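Local coordinates for protein YECBM32 (Yersinia enterocolitica, PDB 2JDA) that binds polygalacturonic acid, the acidic backbone of pectin, in the periplasm as a calcium-containing carbohydrate-binding module of the F5/8 type C family, at residues Thr7-Asp19 / Trp38-Asp51. Sequence-based numbering, arbitrary orientation.
Sequences TAQIVAVTASGYD and WAASGESWVQLELD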
loop_
_atom_site.group_PDB
_atom_site.type_symbol
_atom_site.label_atom_id
_atom_site.label_comp_id
_atom_site.label_asym_id
_atom_site.label_seq_id
_atom_site.Cartn_x
_atom_site.Cartn_y
_atom_site.Cartn_z
ATOM N N THR A 7 -4.770 5.559 -13.437
ATOM C CA THR A 7 -4.880 4.712 -12.214
ATOM C C THR A 7 -6.326 4.391 -11.955
ATOM O O THR A 7 -7.247 5.137 -12.356
ATOM C CB THR A 7 -4.312 5.390 -10.955
ATOM O OG1 THR A 7 -4.885 6.709 -10.832
ATOM C CG2 THR A 7 -2.839 5.606 -11.058
ATOM N N ALA A 8 -6.521 3.259 -11.293
ATOM C CA ALA A 8 -7.813 2.854 -10.785
ATOM C C ALA A 8 -8.261 3.796 -9.644
ATOM O O ALA A 8 -7.490 4.183 -8.724
ATOM C CB ALA A 8 -7.731 1.440 -10.292
ATOM N N GLN A 9 -9.514 4.163 -9.669
ATOM C CA GLN A 9 -10.026 5.136 -8.705
ATOM C C GLN A 9 -10.199 4.450 -7.369
ATOM O O GLN A 9 -10.958 3.517 -7.275
ATOM C CB GLN A 9 -11.399 5.660 -9.170
ATOM C CG GLN A 9 -12.051 6.626 -8.125
ATOM C CD GLN A 9 -13.422 7.197 -8.514
ATOM O OE1 GLN A 9 -14.028 6.772 -9.503
ATOM N NE2 GLN A 9 -13.924 8.152 -7.691
ATOM N N ILE A 10 -9.506 4.954 -6.359
ATOM C CA ILE A 10 -9.751 4.533 -4.976
ATOM C C ILE A 10 -10.858 5.390 -4.401
ATOM O O ILE A 10 -10.672 6.621 -4.241
ATOM C CB ILE A 10 -8.452 4.630 -4.145
ATOM C CG1 ILE A 10 -7.366 3.692 -4.717
ATOM C CG2 ILE A 10 -8.729 4.314 -2.663
ATOM C CD1 ILE A 10 -5.967 3.987 -4.252
ATOM N N VAL A 11 -12.000 4.786 -4.145
ATOM C CA VAL A 11 -13.172 5.514 -3.610
ATOM C C VAL A 11 -13.333 5.474 -2.104
ATOM O O VAL A 11 -14.010 6.313 -1.529
ATOM C CB VAL A 11 -14.504 5.030 -4.216
ATOM C CG1 VAL A 11 -14.498 5.267 -5.688
ATOM C CG2 VAL A 11 -14.837 3.577 -3.897
ATOM N N ALA A 12 -12.642 4.575 -1.432
ATOM C CA ALA A 12 -12.791 4.445 0.013
ATOM C C ALA A 12 -11.555 3.761 0.549
ATOM O O ALA A 12 -11.036 2.854 -0.080
ATOM C CB ALA A 12 -14.007 3.678 0.352
ATOM N N VAL A 13 -11.092 4.245 1.678
ATOM C CA VAL A 13 -9.957 3.668 2.379
ATOM C C VAL A 13 -10.399 3.398 3.804
ATOM O O VAL A 13 -11.066 4.257 4.425
ATOM C CB VAL A 13 -8.717 4.587 2.391
ATOM C CG1 VAL A 13 -7.551 3.931 3.146
ATOM C CG2 VAL A 13 -8.325 4.968 1.011
ATOM N N THR A 14 -10.029 2.239 4.336
ATOM C CA THR A 14 -10.257 1.904 5.738
ATOM C C THR A 14 -8.946 1.377 6.288
ATOM O O THR A 14 -8.066 0.943 5.541
ATOM C CB THR A 14 -11.399 0.904 5.935
ATOM O OG1 THR A 14 -11.160 -0.259 5.126
ATOM C CG2 THR A 14 -12.711 1.472 5.509
ATOM N N ALA A 15 -8.823 1.339 7.594
ATOM C CA ALA A 15 -7.618 0.807 8.215
ATOM C C ALA A 15 -7.879 0.254 9.620
ATOM O O ALA A 15 -8.870 0.592 10.273
ATOM C CB ALA A 15 -6.530 1.865 8.253
ATOM N N SER A 16 -6.937 -0.565 10.095
ATOM C CA SER A 16 -6.979 -1.085 11.429
ATOM C C SER A 16 -6.915 0.016 12.481
ATOM O O SER A 16 -7.464 -0.161 13.566
ATOM C CB SER A 16 -5.786 -2.005 11.656
ATOM O OG SER A 16 -4.578 -1.390 11.387
ATOM N N GLY A 17 -6.195 1.082 12.172
ATOM C CA GLY A 17 -5.927 2.176 13.087
ATOM C C GLY A 17 -5.070 3.202 12.418
ATOM O O GLY A 17 -4.726 3.033 11.259
ATOM N N TYR A 18 -4.784 4.290 13.139
ATOM C CA TYR A 18 -4.026 5.378 12.606
ATOM C C TYR A 18 -3.563 6.263 13.762
ATOM O O TYR A 18 -4.139 6.248 14.844
ATOM C CB TYR A 18 -4.929 6.204 11.630
ATOM C CG TYR A 18 -6.133 6.875 12.255
ATOM C CD1 TYR A 18 -6.134 8.254 12.518
ATOM C CD2 TYR A 18 -7.270 6.170 12.576
ATOM C CE1 TYR A 18 -7.206 8.892 13.081
ATOM C CE2 TYR A 18 -8.353 6.798 13.165
ATOM C CZ TYR A 18 -8.329 8.143 13.428
ATOM O OH TYR A 18 -9.438 8.769 14.012
ATOM N N ASP A 19 -2.596 7.116 13.480
ATOM C CA ASP A 19 -2.054 8.078 14.446
ATOM C C ASP A 19 -3.021 9.236 14.496
ATOM O O ASP A 19 -2.981 10.119 13.654
ATOM C CB ASP A 19 -0.680 8.524 14.038
ATOM C CG ASP A 19 -0.030 9.457 15.012
ATOM O OD1 ASP A 19 -0.766 10.093 15.836
ATOM O OD2 ASP A 19 1.216 9.605 14.936
ATOM N N TRP A 38 -0.576 7.925 5.864
ATOM C CA TRP A 38 -1.194 7.052 6.851
ATOM C C TRP A 38 -0.085 6.430 7.676
ATOM O O TRP A 38 0.922 5.969 7.129
ATOM C CB TRP A 38 -1.971 5.926 6.144
ATOM C CG TRP A 38 -2.417 4.831 7.070
ATOM C CD1 TRP A 38 -3.348 4.952 8.076
ATOM C CD2 TRP A 38 -1.965 3.486 7.111
ATOM N NE1 TRP A 38 -3.451 3.783 8.781
ATOM C CE2 TRP A 38 -2.646 2.844 8.175
ATOM C CE3 TRP A 38 -1.013 2.739 6.376
ATOM C CZ2 TRP A 38 -2.407 1.517 8.507
ATOM C CZ3 TRP A 38 -0.793 1.439 6.705
ATOM C CH2 TRP A 38 -1.505 0.830 7.769
ATOM N N ALA A 39 -0.293 6.362 8.975
ATOM C CA ALA A 39 0.643 5.690 9.890
ATOM C C ALA A 39 -0.124 4.997 11.007
ATOM O O ALA A 39 -1.063 5.555 11.556
ATOM C CB ALA A 39 1.619 6.639 10.494
ATOM N N ALA A 40 0.312 3.788 11.354
ATOM C CA ALA A 40 -0.313 2.988 12.416
ATOM C C ALA A 40 0.764 2.133 13.042
ATOM O O ALA A 40 1.746 1.830 12.394
ATOM C CB ALA A 40 -1.398 2.124 11.848
ATOM N N SER A 41 0.586 1.715 14.304
ATOM C CA SER A 41 1.608 0.954 15.026
ATOM C C SER A 41 1.175 -0.495 15.228
ATOM O O SER A 41 -0.019 -0.831 15.352
ATOM C CB SER A 41 1.955 1.617 16.352
ATOM O OG SER A 41 0.853 1.884 17.112
ATOM N N GLY A 42 2.190 -1.366 15.246
ATOM C CA GLY A 42 1.970 -2.780 15.369
ATOM C C GLY A 42 1.495 -3.398 14.076
ATOM O O GLY A 42 1.584 -2.766 13.017
ATOM N N GLU A 43 1.060 -4.624 14.104
ATOM C CA GLU A 43 0.555 -5.278 12.907
ATOM C C GLU A 43 -0.764 -4.598 12.592
ATOM O O GLU A 43 -1.685 -4.563 13.422
ATOM C CB GLU A 43 0.380 -6.782 13.088
ATOM C CG GLU A 43 1.686 -7.550 13.076
ATOM C CD GLU A 43 1.469 -9.076 13.218
ATOM O OE1 GLU A 43 0.571 -9.585 12.494
ATOM O OE2 GLU A 43 2.341 -9.638 13.933
ATOM N N SER A 44 -0.845 -4.065 11.379
ATOM C CA SER A 44 -1.898 -3.176 10.961
ATOM C C SER A 44 -2.397 -3.599 9.565
ATOM O O SER A 44 -1.834 -4.527 8.934
ATOM C CB SER A 44 -1.371 -1.770 10.941
ATOM O OG SER A 44 -0.923 -1.359 12.211
ATOM N N TRP A 45 -3.391 -2.911 9.067
ATOM C CA TRP A 45 -3.823 -3.114 7.683
ATOM C C TRP A 45 -4.445 -1.841 7.187
ATOM O O TRP A 45 -4.977 -1.047 7.946
ATOM C CB TRP A 45 -4.787 -4.321 7.502
ATOM C CG TRP A 45 -5.998 -4.298 8.346
ATOM C CD1 TRP A 45 -6.133 -4.827 9.590
ATOM C CD2 TRP A 45 -7.196 -3.551 8.101
ATOM N NE1 TRP A 45 -7.375 -4.510 10.104
ATOM C CE2 TRP A 45 -8.039 -3.722 9.205
ATOM C CE3 TRP A 45 -7.660 -2.780 7.025
ATOM C CZ2 TRP A 45 -9.297 -3.146 9.286
ATOM C CZ3 TRP A 45 -8.931 -2.239 7.097
ATOM C CH2 TRP A 45 -9.732 -2.411 8.226
ATOM N N VAL A 46 -4.366 -1.646 5.870
ATOM C CA VAL A 46 -5.036 -0.561 5.158
ATOM C C VAL A 46 -5.657 -1.161 3.917
ATOM O O VAL A 46 -5.021 -1.984 3.225
ATOM C CB VAL A 46 -4.055 0.593 4.881
ATOM C CG1 VAL A 46 -2.859 0.192 4.008
ATOM C CG2 VAL A 46 -4.815 1.777 4.253
ATOM N N GLN A 47 -6.916 -0.806 3.679
ATOM C CA GLN A 47 -7.734 -1.433 2.637
ATOM C C GLN A 47 -8.261 -0.382 1.697
ATOM O O GLN A 47 -8.809 0.615 2.109
ATOM C CB GLN A 47 -8.867 -2.220 3.257
ATOM C CG GLN A 47 -9.827 -2.874 2.275
ATOM C CD GLN A 47 -10.902 -3.651 2.984
ATOM O OE1 GLN A 47 -10.581 -4.603 3.685
ATOM N NE2 GLN A 47 -12.176 -3.228 2.847
ATOM N N LEU A 48 -8.027 -0.604 0.420
ATOM C CA LEU A 48 -8.366 0.286 -0.686
ATOM C C LEU A 48 -9.542 -0.301 -1.424
ATOM O O LEU A 48 -9.466 -1.464 -1.897
ATOM C CB LEU A 48 -7.188 0.442 -1.629
ATOM C CG LEU A 48 -5.868 0.754 -0.986
ATOM C CD1 LEU A 48 -4.760 0.697 -2.018
ATOM C CD2 LEU A 48 -5.892 2.066 -0.256
ATOM N N GLU A 49 -10.637 0.438 -1.504
ATOM C CA GLU A 49 -11.800 0.030 -2.297
ATOM C C GLU A 49 -11.804 0.827 -3.565
ATOM O O GLU A 49 -11.702 2.056 -3.530
ATOM C CB GLU A 49 -13.108 0.282 -1.524
ATOM C CG GLU A 49 -14.364 -0.107 -2.307
ATOM C CD GLU A 49 -15.649 0.181 -1.554
ATOM O OE1 GLU A 49 -15.619 0.212 -0.287
ATOM O OE2 GLU A 49 -16.702 0.287 -2.258
ATOM N N LEU A 50 -11.864 0.112 -4.689
ATOM C CA LEU A 50 -11.945 0.720 -6.021
ATOM C C LEU A 50 -13.405 0.996 -6.372
ATOM O O LEU A 50 -14.312 0.428 -5.782
ATOM C CB LEU A 50 -11.293 -0.171 -7.070
ATOM C CG LEU A 50 -9.872 -0.640 -6.725
ATOM C CD1 LEU A 50 -9.320 -1.496 -7.838
ATOM C CD2 LEU A 50 -8.967 0.544 -6.463
ATOM N N ASP A 51 -13.598 1.779 -7.425
ATOM C CA ASP A 51 -14.976 2.113 -7.838
ATOM C C ASP A 51 -15.757 0.890 -8.325
ATOM O O ASP A 51 -16.974 0.770 -8.149
ATOM C CB ASP A 51 -14.917 3.228 -8.900
ATOM C CG ASP A 51 -14.227 2.785 -10.189
ATOM O OD1 ASP A 51 -13.040 2.334 -10.164
ATOM O OD2 ASP A 51 -14.829 2.883 -11.306
HETATM O O HOH W 1 -11.187 2.960 -11.772
HETATM O O HOH W 2 -11.681 -0.021 2.381
HETATM O O HOH W 3 -3.269 -0.589 13.523
#
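Val13 and Leu48 lie side by side in the antiparallel pairing of strand 10-15 with strand 44-50, at the outer edge of the five-stranded sheet of an F5/8 type C beta-sandwich. Glu49 N to Ala12 O (2.8 Å) and reciprocal bonds between Thr14 and Gln47 hold the register. Earlier, a classic beta bulge sets Val11 and Ala12 together opposite Glu49, whose O takes a short but bent bond from Val11 N and a weak one from Ala12 N. Val13, Ala15, Val46 and Leu48 share the face turned toward the other sheet, where Leu48 touches Ile131; small or branched apolar groups suit this packing.

On the other face is Trp45. Its CG sits between the backbone N and the carbonyl carbon (chi1 55°), which swings the indole across the neighbouring strand. From CB outward, CG, CD1 and NE1 approach Ser16 CB, which makes a CH-pi contact 3.6 Å from the centroid of the five-membered ring, 22° off its normal. CD2, CE2 and CZ2 lie under Ser16 N, 3.4 Å above the ring plane over its centre, and CE3 faces Ala15 CA. Farther out, CH2 meets Ala15 C, and CZ3 has Thr14 OG1 at the ring edge, 3.6 Å away. The indole lies over backbone, Ser16 adding only its short CB, while Ala15 CB points to the opposite face, near Trp38. Ser16 OG accepts a bond from Trp45 N at 3.0 Å.

A water bridges Thr14 OG1 and Gln47 O, whereas Gln47 OE1 bonds a glycerol probably left from crystallisation. Beyond Ser16 the chain leaves the sheet as a loop beside strand 38-41 of the other sheet. There Trp38 NE1 donates to Gly17 O at 2.9 Å, nearly straight at 165° and in both the carbonyl and ring planes.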